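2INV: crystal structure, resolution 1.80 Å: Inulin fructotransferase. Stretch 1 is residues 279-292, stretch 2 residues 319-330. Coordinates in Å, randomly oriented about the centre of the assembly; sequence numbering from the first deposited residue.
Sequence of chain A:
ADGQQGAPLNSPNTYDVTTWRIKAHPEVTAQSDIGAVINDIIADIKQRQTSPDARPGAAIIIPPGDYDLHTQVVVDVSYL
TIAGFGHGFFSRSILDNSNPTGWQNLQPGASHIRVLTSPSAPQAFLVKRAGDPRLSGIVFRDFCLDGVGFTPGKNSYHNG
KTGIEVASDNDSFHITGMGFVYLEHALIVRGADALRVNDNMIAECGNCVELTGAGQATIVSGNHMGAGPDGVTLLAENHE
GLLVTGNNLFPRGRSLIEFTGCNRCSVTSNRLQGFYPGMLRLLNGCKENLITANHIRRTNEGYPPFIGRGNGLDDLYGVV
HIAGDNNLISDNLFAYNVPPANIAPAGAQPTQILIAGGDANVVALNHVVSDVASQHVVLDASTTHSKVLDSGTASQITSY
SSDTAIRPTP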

# COMPACT_ATOMS: atom_id res chain seq x y z
N MSE A 279 -16.24 7.93 -15.17
CA MSE A 279 -15.32 6.94 -14.60
C MSE A 279 -15.28 7.09 -13.08
O MSE A 279 -15.14 6.10 -12.35
CB MSE A 279 -13.91 7.13 -15.18
CG MSE A 279 -13.72 6.54 -16.56
SE MSE A 279 -12.36 7.40 -17.63
CE MSE A 279 -13.26 9.05 -18.07
N LEU A 280 -15.42 8.33 -12.62
CA LEU A 280 -15.39 8.65 -11.20
C LEU A 280 -16.71 9.36 -10.89
O LEU A 280 -16.93 10.49 -11.34
CB LEU A 280 -14.22 9.60 -10.91
CG LEU A 280 -13.76 9.34 -9.34
CD1 LEU A 280 -12.32 9.79 -9.25
CD2 LEU A 280 -14.75 10.07 -8.50
N ARG A 281 -17.59 8.71 -10.13
CA ARG A 281 -18.89 9.31 -9.82
C ARG A 281 -19.22 9.55 -8.35
O ARG A 281 -19.08 8.66 -7.51
CB ARG A 281 -20.00 8.46 -10.43
CG ARG A 281 -19.88 8.24 -11.93
CD ARG A 281 -21.10 7.52 -12.46
NE ARG A 281 -20.81 6.73 -13.66
CZ ARG A 281 -21.71 6.02 -14.32
NH1 ARG A 281 -22.97 5.99 -13.91
NH2 ARG A 281 -21.36 5.33 -15.40
N LEU A 282 -19.66 10.77 -8.06
CA LEU A 282 -20.07 11.16 -6.72
C LEU A 282 -21.53 11.54 -6.87
O LEU A 282 -21.89 12.64 -7.29
CB LEU A 282 -19.24 12.34 -6.19
CG LEU A 282 -18.34 11.92 -5.02
CD1 LEU A 282 -17.39 10.82 -5.44
CD2 LEU A 282 -17.56 13.13 -4.51
N LEU A 283 -22.37 10.57 -6.53
CA LEU A 283 -23.82 10.67 -6.66
C LEU A 283 -24.63 10.76 -5.38
O LEU A 283 -24.16 10.46 -4.29
CB LEU A 283 -24.33 9.45 -7.43
CG LEU A 283 -23.47 9.06 -8.64
CD1 LEU A 283 -23.87 7.70 -9.16
CD2 LEU A 283 -23.63 10.13 -9.69
N ASN A 284 -25.87 11.19 -5.56
CA ASN A 284 -26.84 11.30 -4.48
C ASN A 284 -26.26 11.94 -3.22
O ASN A 284 -26.20 11.34 -2.16
CB ASN A 284 -27.37 9.90 -4.20
CG ASN A 284 -27.78 9.18 -5.48
OD1 ASN A 284 -27.60 7.97 -5.61
ND2 ASN A 284 -28.29 9.94 -6.44
N GLY A 285 -25.81 13.18 -3.40
CA GLY A 285 -25.26 13.96 -2.31
C GLY A 285 -24.08 13.43 -1.52
O GLY A 285 -24.23 13.03 -0.37
N CYS A 286 -22.89 13.43 -2.13
CA CYS A 286 -21.70 12.99 -1.40
C CYS A 286 -21.12 14.29 -0.86
O CYS A 286 -20.99 15.27 -1.60
CB CYS A 286 -20.71 12.30 -2.34
SG CYS A 286 -21.24 10.68 -2.94
N LYS A 287 -20.78 14.30 0.42
CA LYS A 287 -20.25 15.52 1.03
C LYS A 287 -18.83 15.40 1.57
O LYS A 287 -18.43 14.36 2.10
CB LYS A 287 -21.15 15.97 2.19
CG LYS A 287 -22.60 16.28 1.83
CD LYS A 287 -23.35 16.88 3.02
CE LYS A 287 -23.42 15.95 4.21
NZ LYS A 287 -24.25 14.74 3.98
N GLU A 288 -18.08 16.49 1.43
CA GLU A 288 -16.73 16.59 1.95
C GLU A 288 -15.70 15.51 1.61
O GLU A 288 -14.96 15.05 2.48
CB GLU A 288 -16.84 16.76 3.48
CG GLU A 288 -17.70 17.96 3.85
CD GLU A 288 -18.46 17.80 5.16
OE1 GLU A 288 -17.92 17.17 6.10
OE2 GLU A 288 -19.60 18.30 5.26
N ASN A 289 -15.64 15.12 0.34
CA ASN A 289 -14.71 14.09 -0.09
C ASN A 289 -13.50 14.67 -0.82
O ASN A 289 -13.59 15.70 -1.49
CB ASN A 289 -15.42 13.07 -0.97
CG ASN A 289 -16.63 12.47 -0.29
OD1 ASN A 289 -16.50 11.61 0.58
ND2 ASN A 289 -17.81 12.94 -0.66
N LEU A 290 -12.38 13.98 -0.67
CA LEU A 290 -11.13 14.38 -1.29
C LEU A 290 -10.76 13.47 -2.45
O LEU A 290 -10.57 12.26 -2.27
CB LEU A 290 -10.03 14.36 -0.23
CG LEU A 290 -8.59 14.69 -0.65
CD1 LEU A 290 -8.50 16.13 -1.14
CD2 LEU A 290 -7.67 14.47 0.54
N ILE A 291 -10.69 14.06 -3.64
CA ILE A 291 -10.33 13.33 -4.86
C ILE A 291 -9.10 14.07 -5.34
O ILE A 291 -9.20 15.12 -5.97
CB ILE A 291 -11.43 13.45 -5.91
CG1 ILE A 291 -12.79 13.20 -5.25
CG2 ILE A 291 -11.18 12.46 -7.04
CD1 ILE A 291 -12.98 11.80 -4.78
N THR A 292 -7.93 13.51 -5.06
CA THR A 292 -6.70 14.19 -5.44
C THR A 292 -5.56 13.26 -5.81
O THR A 292 -5.56 12.09 -5.45
CB THR A 292 -6.27 15.09 -4.26
OG1 THR A 292 -5.25 15.99 -4.68
CG2 THR A 292 -5.75 14.23 -3.11
N VAL A 319 -16.07 13.04 -17.21
CA VAL A 319 -15.25 11.89 -16.83
C VAL A 319 -15.36 11.78 -15.31
O VAL A 319 -15.32 10.68 -14.75
CB VAL A 319 -13.77 12.09 -17.21
CG1 VAL A 319 -13.66 12.57 -18.64
CG2 VAL A 319 -13.12 13.09 -16.27
N VAL A 320 -15.48 12.94 -14.68
CA VAL A 320 -15.63 13.02 -13.24
C VAL A 320 -16.92 13.77 -12.98
O VAL A 320 -17.07 14.94 -13.36
CB VAL A 320 -14.45 13.75 -12.58
CG1 VAL A 320 -14.76 14.02 -11.11
CG2 VAL A 320 -13.19 12.90 -12.70
N HIS A 321 -17.85 13.07 -12.33
CA HIS A 321 -19.17 13.60 -12.04
C HIS A 321 -19.38 13.80 -10.54
O HIS A 321 -19.31 12.85 -9.76
CB HIS A 321 -20.18 12.62 -12.62
CG HIS A 321 -21.58 13.11 -12.61
ND1 HIS A 321 -22.37 13.13 -11.48
CD2 HIS A 321 -22.36 13.58 -13.62
CE1 HIS A 321 -23.57 13.58 -11.79
NE2 HIS A 321 -23.59 13.86 -13.08
N ILE A 322 -19.64 15.05 -10.14
CA ILE A 322 -19.84 15.37 -8.73
C ILE A 322 -21.20 15.99 -8.41
O ILE A 322 -21.60 17.01 -8.99
CB ILE A 322 -18.77 16.36 -8.24
CG1 ILE A 322 -17.37 15.87 -8.64
CG2 ILE A 322 -18.85 16.50 -6.72
CD1 ILE A 322 -16.94 14.59 -7.97
N ALA A 323 -21.90 15.35 -7.48
CA ALA A 323 -23.20 15.80 -7.02
C ALA A 323 -23.10 15.70 -5.51
O ALA A 323 -23.23 14.61 -4.93
CB ALA A 323 -24.30 14.89 -7.54
N GLY A 324 -22.84 16.83 -4.86
CA GLY A 324 -22.71 16.85 -3.42
C GLY A 324 -22.09 18.18 -3.01
O GLY A 324 -21.97 19.08 -3.85
N ASP A 325 -21.70 18.30 -1.75
CA ASP A 325 -21.12 19.55 -1.28
C ASP A 325 -19.71 19.41 -0.72
O ASP A 325 -19.27 18.33 -0.31
CB ASP A 325 -21.99 20.17 -0.17
CG ASP A 325 -23.47 20.10 -0.47
OD1 ASP A 325 -23.89 20.54 -1.56
OD2 ASP A 325 -24.21 19.60 0.40
N ASN A 326 -19.00 20.53 -0.72
CA ASN A 326 -17.66 20.66 -0.18
C ASN A 326 -16.61 19.62 -0.55
O ASN A 326 -15.70 19.35 0.23
CB ASN A 326 -17.75 20.77 1.34
CG ASN A 326 -18.11 22.16 1.79
OD1 ASN A 326 -17.31 23.09 1.66
ND2 ASN A 326 -19.32 22.32 2.32
N ASN A 327 -16.71 19.06 -1.75
CA ASN A 327 -15.74 18.08 -2.21
C ASN A 327 -14.55 18.82 -2.83
O ASN A 327 -14.72 19.90 -3.41
CB ASN A 327 -16.38 17.15 -3.24
CG ASN A 327 -17.54 16.35 -2.65
OD1 ASN A 327 -17.35 15.49 -1.79
ND2 ASN A 327 -18.75 16.64 -3.12
N LEU A 328 -13.35 18.25 -2.69
CA LEU A 328 -12.15 18.87 -3.24
C LEU A 328 -11.50 17.99 -4.30
O LEU A 328 -10.80 17.02 -3.98
CB LEU A 328 -11.13 19.15 -2.13
CG LEU A 328 -9.75 19.66 -2.61
CD1 LEU A 328 -9.91 21.01 -3.29
CD2 LEU A 328 -8.80 19.76 -1.43
N ILE A 329 -11.71 18.36 -5.57
CA ILE A 329 -11.14 17.63 -6.69
C ILE A 329 -9.92 18.43 -7.13
O ILE A 329 -10.06 19.46 -7.80
CB ILE A 329 -12.15 17.52 -7.85
CG1 ILE A 329 -13.46 16.92 -7.35
CG2 ILE A 329 -11.58 16.66 -8.96
CD1 ILE A 329 -14.45 17.95 -6.82
N SER A 330 -8.73 17.96 -6.77
CA SER A 330 -7.52 18.68 -7.11
C SER A 330 -6.32 17.81 -7.42
O SER A 330 -6.34 16.59 -7.22
CB SER A 330 -7.16 19.62 -5.96
OG SER A 330 -7.00 18.88 -4.76
O HOH W 1 -20.67 20.00 3.44

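How do the two backbones lie against each other? They run parallel and in register as neighbouring rungs, the strand that starts at L280 beside the one that starts at V320 and strand 290-292 beside 328-330, with each chain turning a corner between its strands. In the first pair the bonds alternate between the chains: L280 N gives to V319 O (3.2 Å), H321 N to L280 O (2.9 Å), L282 N to H321 O (2.7 Å) and A323 N to L282 O (2.7 Å). V319 O also receives a weak bond from M279 N at 2.9 Å. Past the turn the alternation resumes, as L328 N reaches N289 O (2.8 Å), I291 N reaches L328 O (3.0 Å) and S330 N reaches I291 O (3.0 Å).

What satisfies the backbone around the corner, where regular strand pairing lapses? C286 N donates to A323 O at 3.1 Å, and E288 N to D325 O at 2.8 Å. C286 O accepts a well-directed bond from N327 ND2 (3.0 Å) and only a weak one from D325 N (3.1 Å), so an asparagine side chain supplies the better donor. G324 fits closely here: its CA lies 3.0 Å from C286 O in a CA-H...O contact, and a CB at this position would clash with that oxygen.

What do the two neighbouring asparagines, N289 and N327, bond to? The amide of N327 can donate and accept at once. While its ND2 serves C286 O, its OD1 takes bonds from N289 N and from N289 ND2, both at 2.8 Å. One side chain thus ties together backbone and side-chain groups of the other stretch, and N289 OD1 finds its own partner elsewhere in the structure. Nearer the surface, a water links the next pair of polar groups, donating to E288 OE2 (2.7 Å) and accepting from N326 ND2 (2.9 Å).

Which side chains fill the space between the rungs? Several apolar side chains meet their counterparts across the sheet. L280 CB meets V320 CG2 at 3.9 Å and L282 CB meets I322 CD1 at 3.7 Å on the same face of the sheet, while L290 CD1 lies 3.7 Å from L328 CD2. Before the first strands, the selenomethionine M279 brings its CE to 3.2 Å from V319 CB, a tight apolar contact. One polar atom is left unpaired at H321: L283 CD2 approaches its ND1 to 3.7 Å, and that nitrogen, buried by the contact, has no hydrogen-bonding partner in the model.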